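Long-range contacts in D-alanyl-D-alanine carboxypeptidase DacD (Escherichia coli, PDB 5FSR), which removes the C-terminal D-alanine from peptidoglycan precursor peptides by serine-type D-Ala-D-Ala carboxypeptidase activity in cell wall synthesis: residues V102-S106 and H171-A175; S106-L111 and D129-A134. All blocks are in the same frame, centred on the assembly; numbering follows the deposited sequence.

Contact 1: residues V102-S106 and H171-A175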
loop_
_atom_site.group_PDB
_atom_site.type_symbol
_atom_site.label_atom_id
_atom_site.label_comp_id
_atom_site.label_asym_id
_atom_site.label_seq_id
_atom_site.Cartn_x
_atom_site.Cartn_y
_atom_site.Cartn_z
ATOM N N VAL A 102 -23.914 -6.317 11.956
ATOM C CA VAL A 102 -22.586 -5.767 11.653
ATOM C C VAL A 102 -22.465 -5.487 10.147
ATOM O O VAL A 102 -21.928 -4.442 9.773
ATOM C CB VAL A 102 -21.409 -6.644 12.194
ATOM C CG1 VAL A 102 -21.392 -8.035 11.573
ATOM C CG2 VAL A 102 -20.055 -5.964 11.988
ATOM N N PHE A 103 -23.005 -6.373 9.297
ATOM C CA PHE A 103 -22.805 -6.293 7.830
ATOM C C PHE A 103 -23.762 -5.411 6.992
ATOM O O PHE A 103 -23.344 -4.898 5.954
ATOM C CB PHE A 103 -22.774 -7.704 7.199
ATOM C CG PHE A 103 -21.623 -8.571 7.661
ATOM C CD1 PHE A 103 -20.342 -8.106 7.638
ATOM C CD2 PHE A 103 -21.840 -9.878 8.080
ATOM C CE1 PHE A 103 -19.298 -8.898 8.057
ATOM C CE2 PHE A 103 -20.798 -10.674 8.502
ATOM C CZ PHE A 103 -19.522 -10.179 8.491
ATOM N N VAL A 104 -25.026 -5.239 7.396
ATOM C CA VAL A 104 -26.036 -4.683 6.455
ATOM C C VAL A 104 -25.646 -3.254 6.021
ATOM O O VAL A 104 -25.257 -2.415 6.851
ATOM C CB VAL A 104 -27.478 -4.739 6.996
ATOM C CG1 VAL A 104 -28.392 -3.842 6.171
ATOM C CG2 VAL A 104 -28.004 -6.171 7.008
ATOM N N GLY A 105 -25.714 -2.998 4.712
ATOM C CA GLY A 105 -25.277 -1.711 4.146
ATOM C C GLY A 105 -23.869 -1.763 3.594
ATOM O O GLY A 105 -23.540 -1.038 2.651
ATOM N N SER A 106 -23.046 -2.640 4.169
ATOM C CA SER A 106 -21.649 -2.783 3.808
ATOM C C SER A 106 -21.505 -3.618 2.552
ATOM O O SER A 106 -22.473 -4.236 2.081
ATOM C CB SER A 106 -20.884 -3.476 4.940
ATOM O OG SER A 106 -20.931 -4.905 4.807
ATOM N N HIS A 171 -12.337 -6.257 9.402
ATOM C CA HIS A 171 -12.856 -5.573 8.235
ATOM C C HIS A 171 -12.978 -4.038 8.393
ATOM O O HIS A 171 -13.383 -3.380 7.451
ATOM C CB HIS A 171 -14.254 -6.147 7.891
ATOM C CG HIS A 171 -15.060 -6.550 9.085
ATOM N ND1 HIS A 171 -15.423 -5.661 10.069
ATOM C CD2 HIS A 171 -15.547 -7.757 9.466
ATOM C CE1 HIS A 171 -16.109 -6.294 11.003
ATOM N NE2 HIS A 171 -16.222 -7.562 10.650
ATOM N N GLY A 172 -12.695 -3.486 9.579
ATOM C CA GLY A 172 -12.796 -2.045 9.833
ATOM C C GLY A 172 -14.151 -1.547 10.271
ATOM O O GLY A 172 -14.290 -0.422 10.776
ATOM N N LEU A 173 -15.179 -2.352 10.050
ATOM C CA LEU A 173 -16.502 -2.096 10.626
ATOM C C LEU A 173 -16.525 -2.186 12.154
ATOM O O LEU A 173 -15.672 -2.845 12.751
ATOM C CB LEU A 173 -17.550 -3.052 10.038
ATOM C CG LEU A 173 -17.738 -3.227 8.522
ATOM C CD1 LEU A 173 -18.476 -4.539 8.295
ATOM C CD2 LEU A 173 -18.480 -2.039 7.916
ATOM N N ASP A 174 -17.504 -1.515 12.761
ATOM C CA ASP A 174 -17.710 -1.489 14.213
ATOM C C ASP A 174 -16.396 -1.511 14.979
ATOM O O ASP A 174 -16.174 -2.386 15.849
ATOM C CB ASP A 174 -18.633 -2.655 14.671
ATOM C CG ASP A 174 -19.230 -2.443 16.100
ATOM O OD1 ASP A 174 -18.914 -1.409 16.775
ATOM O OD2 ASP A 174 -20.022 -3.324 16.549
ATOM N N ALA A 175 -15.534 -0.534 14.644
ATOM C CA ALA A 175 -14.203 -0.395 15.222
ATOM C C ALA A 175 -13.807 1.093 15.453
ATOM O O ALA A 175 -12.940 1.633 14.766
ATOM C CB ALA A 175 -13.196 -1.109 14.336
#

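Contact 2: residues S106-L111 and D129-A134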
loop_
_atom_site.group_PDB
_atom_site.type_symbol
_atom_site.label_atom_id
_atom_site.label_comp_id
_atom_site.label_asym_id
_atom_site.label_seq_id
_atom_site.Cartn_x
_atom_site.Cartn_y
_atom_site.Cartn_z
ATOM N N SER A 106 -23.046 -2.640 4.169
ATOM C CA SER A 106 -21.649 -2.783 3.808
ATOM C C SER A 106 -21.505 -3.618 2.552
ATOM O O SER A 106 -22.473 -4.236 2.081
ATOM C CB SER A 106 -20.884 -3.476 4.940
ATOM O OG SER A 106 -20.931 -4.905 4.807
ATOM N N SER A 107 -20.274 -3.641 2.037
ATOM C CA SER A 107 -19.929 -4.334 0.802
ATOM C C SER A 107 -19.659 -5.816 1.072
ATOM O O SER A 107 -19.034 -6.173 2.079
ATOM C CB SER A 107 -18.717 -3.666 0.139
ATOM O OG SER A 107 -17.602 -3.642 1.018
ATOM N N LEU A 108 -20.116 -6.674 0.153
ATOM C CA LEU A 108 -20.132 -8.120 0.376
ATOM C C LEU A 108 -19.712 -8.914 -0.870
ATOM O O LEU A 108 -19.865 -8.452 -2.010
ATOM C CB LEU A 108 -21.529 -8.538 0.832
ATOM C CG LEU A 108 -22.059 -8.018 2.185
ATOM C CD1 LEU A 108 -23.538 -8.322 2.304
ATOM C CD2 LEU A 108 -21.318 -8.613 3.374
ATOM N N MET A 109 -19.139 -10.092 -0.640
ATOM C CA MET A 109 -18.970 -11.104 -1.677
ATOM C C MET A 109 -20.258 -11.918 -1.859
ATOM O O MET A 109 -20.434 -12.597 -2.885
ATOM C CB MET A 109 -17.838 -12.038 -1.248
ATOM C CG MET A 109 -17.306 -12.981 -2.300
ATOM S SD MET A 109 -15.915 -13.875 -1.608
ATOM C CE MET A 109 -15.575 -14.883 -3.026
ATOM N N PHE A 110 -21.118 -11.882 -0.834
ATOM C CA PHE A 110 -22.406 -12.602 -0.793
ATOM C C PHE A 110 -22.152 -14.106 -0.734
ATOM O O PHE A 110 -22.619 -14.883 -1.575
ATOM C CB PHE A 110 -23.360 -12.213 -1.937
ATOM C CG PHE A 110 -23.762 -10.767 -1.928
ATOM C CD1 PHE A 110 -24.592 -10.278 -0.938
ATOM C CD2 PHE A 110 -23.341 -9.894 -2.923
ATOM C CE1 PHE A 110 -24.984 -8.937 -0.922
ATOM C CE2 PHE A 110 -23.717 -8.537 -2.906
ATOM C CZ PHE A 110 -24.537 -8.060 -1.902
ATOM N N LEU A 111 -21.399 -14.484 0.294
ATOM C CA LEU A 111 -21.151 -15.874 0.639
ATOM C C LEU A 111 -22.320 -16.398 1.470
ATOM O O LEU A 111 -22.932 -15.656 2.215
ATOM C CB LEU A 111 -19.872 -15.962 1.484
ATOM C CG LEU A 111 -18.555 -15.515 0.899
ATOM C CD1 LEU A 111 -17.480 -15.536 1.975
ATOM C CD2 LEU A 111 -18.142 -16.367 -0.294
ATOM N N ASP A 129 -14.292 -6.896 -4.319
ATOM C CA ASP A 129 -15.593 -6.488 -3.732
ATOM C C ASP A 129 -15.461 -5.705 -2.441
ATOM O O ASP A 129 -16.447 -5.126 -2.008
ATOM C CB ASP A 129 -16.539 -7.681 -3.466
ATOM C CG ASP A 129 -16.819 -8.491 -4.697
ATOM O OD1 ASP A 129 -16.538 -7.973 -5.790
ATOM O OD2 ASP A 129 -17.315 -9.650 -4.570
ATOM N N SER A 130 -14.293 -5.736 -1.806
ATOM C CA SER A 130 -14.120 -5.203 -0.450
ATOM C C SER A 130 -15.061 -5.931 0.513
ATOM O O SER A 130 -15.740 -5.303 1.308
ATOM C CB SER A 130 -14.307 -3.664 -0.389
ATOM O OG SER A 130 -13.995 -3.190 0.931
ATOM N N GLY A 131 -15.077 -7.263 0.421
ATOM C CA GLY A 131 -16.123 -8.096 1.031
ATOM C C GLY A 131 -15.856 -8.293 2.487
ATOM O O GLY A 131 -14.809 -8.864 2.876
ATOM N N ASN A 132 -16.772 -7.796 3.311
ATOM C CA ASN A 132 -16.631 -7.906 4.759
ATOM C C ASN A 132 -16.837 -9.347 5.238
ATOM O O ASN A 132 -16.127 -9.816 6.126
ATOM C CB ASN A 132 -17.529 -6.895 5.472
ATOM C CG ASN A 132 -17.081 -5.469 5.227
ATOM O OD1 ASN A 132 -15.919 -5.130 5.456
ATOM N ND2 ASN A 132 -17.976 -4.633 4.753
ATOM N N ASP A 133 -17.799 -10.030 4.634
ATOM C CA ASP A 133 -17.992 -11.461 4.809
ATOM C C ASP A 133 -16.740 -12.272 4.504
ATOM O O ASP A 133 -16.371 -13.164 5.278
ATOM C CB ASP A 133 -19.226 -11.971 3.991
ATOM C CG ASP A 133 -19.187 -11.582 2.504
ATOM O OD1 ASP A 133 -18.240 -10.878 2.042
ATOM O OD2 ASP A 133 -20.124 -11.978 1.795
ATOM N N ALA A 134 -16.076 -11.938 3.397
ATOM C CA ALA A 134 -14.833 -12.606 3.000
ATOM C C ALA A 134 -13.704 -12.471 4.035
ATOM O O ALA A 134 -12.911 -13.392 4.231
ATOM C CB ALA A 134 -14.392 -12.085 1.660
HETATM O O HOH W 1 -22.618 -13.267 3.243
#

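Contact 1: residues V102-S106 and H171-A175
The imidazole of H171 meets F103 at the start of a type II beta turn, F103 to S106, where two loops of the D-alanyl-D-alanine carboxypeptidase domain pack together. H171 lies beside K67, the proton acceptor by similarity, so the loop pair borders the probable active site. The two rings form an offset edge-to-face pair, the edge of F103 directed at the face of H171, with centroids 5.9 Å apart and planes at 73°. Their closest atoms are F103 CE1 and H171 CD2, at 4.2 Å. V102 CG2, anti to the backbone N (chi1 62° to CG1), lies 4.1 Å from H171 CE1, while CG1 sits 3.8 Å above the centre of the F103 ring.

L173 follows, its isobutyl group reaching between the turn and the imidazole of H171, two residues earlier: CD1 lies 3.7 Å above that ring plane, offset toward the rim, and 4.1 Å from F103 CD1. The other branch, CD2, rests against S106 CB. D174 adds a loose CB contact with V102 CG2.

The turn itself is closed twice at one carbonyl: F103 O accepts S106 N at 2.9 Å, and S106 OG, which sits on a lone pair in the carbonyl plane, at 2.7 Å.

Contact 2: residues S106-L111 and D129-A134
D133 receives the M109–L111 backbone on its carboxylate, the main polar feature of a 483 Å² interface. OD1 uses its syn lone pair to accept M109 N at 2.9 Å, nearly straight at 174°, and also takes A134 N from above the carboxylate plane. OD2 binds L111 N at 3.2 Å on its anti side, with a weak, bent bond from F110 N. With CG between the backbone N and the carbonyl carbon (chi1 53°), OD1 can reach both the loop and the amide of the next residue. These donors fix the carboxylate's rotation and probably stabilise its negative charge.

Backbone and hydroxyl bonds join the other end. N132 N donates to S107 O at 3.0 Å. S107 OG bonds S130 O from above the carbonyl plane; the modelled 2.5 Å is shorter than usual and its exact value doubtful. N132 ND2 donates, close to its own amide plane, to S106 OG at 3.0 Å, and that hydroxyl in turn donates to F103 O.

An L108 methyl, CD2, packs against the carboxylate, 3.8 Å from D133 CG. The apolar pair is M109 SD and A134 CB, 4.0 Å apart at the end of the extended methionine chain.

G131, at the N-cap position of helix 132-143, comes within 4.1 Å of L108, CA to CA. S130-G131-N132 is the SxN motif of penicillin-binding enzymes; S130 is an active-site residue by similarity, and its OG is hydrogen-bonded to K67 NZ.

In the fold
Contacts 1 and 2 share S106, and their centres lie about 10 Å apart. N132 joins them directly: its OD1 is 3.1 Å from H171 CB and its CG 3.5 Å from L173 CD1, while F103 CE1 approaches N132 CB at 3.7 Å. The loop 102-111 therefore packs against both 171-175 and the start of helix 132-143. The two contacts border the probable catalytic centre: side chain to side chain, K67, the proton acceptor by similarity, is about 3 Å from N132 and about 4 Å from H171. Measured likewise between side chains, S130 comes within about 3 Å of K233, a substrate-binding residue by similarity, whereas L173 stays about 7 Å from the likely nucleophile S64.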